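PDB 5FQ8: outer membrane protein Omp121 from Bacteroides thetaiotaomicron, which probably imports a nutrient across the outer membrane as a TonB-dependent transporter, its plug domain held within a beta barrel. Local coordinates for residues E382-K387 with L406-G411. Residues are numbered along the deposited sequence; the frame is centred on the assembly and turned at random.
Sequences ERFYGK and LDTTTG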
# COMPACT_ATOMS: atom_id res chain seq x y z
N GLU B 382 5.27 11.50 17.44
CA GLU B 382 4.75 12.54 18.31
C GLU B 382 4.06 11.86 19.48
O GLU B 382 3.38 10.86 19.29
CB GLU B 382 3.78 13.44 17.57
CG GLU B 382 4.41 14.73 17.05
CD GLU B 382 3.56 15.46 16.05
OE1 GLU B 382 3.28 14.90 14.97
OE2 GLU B 382 3.16 16.60 16.36
N ARG B 383 4.25 12.38 20.69
CA ARG B 383 3.81 11.66 21.88
C ARG B 383 3.40 12.63 22.97
O ARG B 383 4.15 13.55 23.28
CB ARG B 383 4.92 10.75 22.41
CG ARG B 383 4.57 10.08 23.72
CD ARG B 383 5.63 9.08 24.11
NE ARG B 383 5.29 8.39 25.35
CZ ARG B 383 6.13 7.60 25.99
NH1 ARG B 383 7.33 7.41 25.49
NH2 ARG B 383 5.78 7.02 27.12
N PHE B 384 2.24 12.39 23.56
CA PHE B 384 1.77 13.17 24.69
C PHE B 384 1.46 12.25 25.86
O PHE B 384 0.75 11.26 25.69
CB PHE B 384 0.53 13.99 24.30
CG PHE B 384 -0.21 14.53 25.47
CD1 PHE B 384 0.23 15.66 26.12
CD2 PHE B 384 -1.32 13.88 25.96
CE1 PHE B 384 -0.44 16.15 27.22
CE2 PHE B 384 -1.99 14.36 27.06
CZ PHE B 384 -1.55 15.50 27.70
N TYR B 385 1.98 12.57 27.03
CA TYR B 385 1.62 11.81 28.22
C TYR B 385 1.52 12.76 29.40
O TYR B 385 2.03 13.87 29.36
CB TYR B 385 2.62 10.68 28.50
CG TYR B 385 4.03 11.11 28.78
CD1 TYR B 385 4.90 11.44 27.76
CD2 TYR B 385 4.51 11.15 30.08
CE1 TYR B 385 6.19 11.81 28.02
CE2 TYR B 385 5.79 11.53 30.35
CZ TYR B 385 6.63 11.86 29.32
OH TYR B 385 7.93 12.24 29.59
N GLY B 386 0.81 12.32 30.44
CA GLY B 386 0.74 13.14 31.63
C GLY B 386 -0.08 12.49 32.72
O GLY B 386 -0.47 11.33 32.61
N LYS B 387 -0.34 13.25 33.78
CA LYS B 387 -1.16 12.74 34.86
C LYS B 387 -1.90 13.87 35.55
O LYS B 387 -1.55 15.04 35.41
CB LYS B 387 -0.32 11.97 35.87
CG LYS B 387 0.41 12.83 36.85
CD LYS B 387 0.39 12.19 38.21
CE LYS B 387 0.82 13.15 39.29
NZ LYS B 387 0.99 12.49 40.61
N LEU B 406 -2.46 9.27 31.20
CA LEU B 406 -2.74 9.10 29.79
C LEU B 406 -1.43 9.18 29.03
O LEU B 406 -0.63 10.07 29.30
CB LEU B 406 -3.70 10.16 29.26
CG LEU B 406 -4.03 10.08 27.78
CD1 LEU B 406 -5.27 9.28 27.64
CD2 LEU B 406 -4.24 11.44 27.19
N ASP B 407 -1.21 8.25 28.11
CA ASP B 407 -0.02 8.24 27.27
C ASP B 407 -0.44 7.80 25.88
O ASP B 407 -0.97 6.70 25.71
CB ASP B 407 1.05 7.30 27.87
CG ASP B 407 2.43 7.53 27.30
OD1 ASP B 407 2.57 8.04 26.18
OD2 ASP B 407 3.40 7.18 27.98
N THR B 408 -0.21 8.66 24.89
CA THR B 408 -0.63 8.41 23.52
C THR B 408 0.49 8.83 22.58
O THR B 408 1.21 9.79 22.83
CB THR B 408 -1.93 9.17 23.19
OG1 THR B 408 -2.07 9.33 21.78
CG2 THR B 408 -1.94 10.53 23.83
N THR B 409 0.63 8.07 21.49
CA THR B 409 1.74 8.25 20.57
C THR B 409 1.27 7.97 19.16
O THR B 409 0.56 7.00 18.92
CB THR B 409 2.91 7.32 20.88
OG1 THR B 409 3.18 7.29 22.28
CG2 THR B 409 4.14 7.77 20.14
N THR B 410 1.74 8.79 18.24
CA THR B 410 1.50 8.62 16.82
C THR B 410 2.87 8.58 16.15
O THR B 410 3.60 9.56 16.18
CB THR B 410 0.63 9.76 16.27
OG1 THR B 410 -0.67 9.71 16.89
CG2 THR B 410 0.47 9.65 14.77
N GLY B 411 3.23 7.44 15.58
CA GLY B 411 4.50 7.29 14.91
C GLY B 411 4.26 6.93 13.46
O GLY B 411 3.26 6.32 13.13
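Arg383 holds the Asp407 carboxylate in a bidentate salt bridge, through NE and NH2: NE lies 2.9 Å from Asp407 OD1 and NH2 lies 2.5 Å from Asp407 OD2, each oxygen accepting through its syn lone pair. The arginine chain runs extended, CG anti to the backbone N (chi1 174°), which carries the guanidinium diagonally to Asp407; the two planes are nearly coplanar, 20° apart. Backbone bonds come next: the segments run antiparallel at 179°, and the hydrogen-bonded pairs Glu382–Thr410, Phe384–Thr408 and Gly386–Leu406 each exchange two N-H···O bonds. The longest is Leu406 N to Gly386 O at 3.2 Å, its donor above the carbonyl plane. On the Arg383 face, Thr409 OG1 sits 3.4 Å from Arg383 CG, and Tyr385 CB rests 3.4 Å from Asp407 CG. On the other face, the methyl Leu406 CD2 meets the Phe384 ring at its edge, 3.7 Å from CE2, while Thr408 CG2 approaches the same edge.

Asn110 N also donates to Asp407 OD2, and Gly129 O accepts from Arg383 NH1, so the ion pair faces the plug inside the barrel. The Phe384 face instead meets a second subunit, whose Phe384 and Tyr314 pack on this ring and whose Arg453 pairs with Glu382. An alanine here, in place of Arg383, would remove both bonds to Asp407 and the one to Gly129 O, and would probably loosen the barrel wall's hold on the plug. This barrel hairpin thus separates its chemistry by face: a buried ion pair, probably neutral overall, turned to the plug inside, an aromatic and polar subunit interface outside.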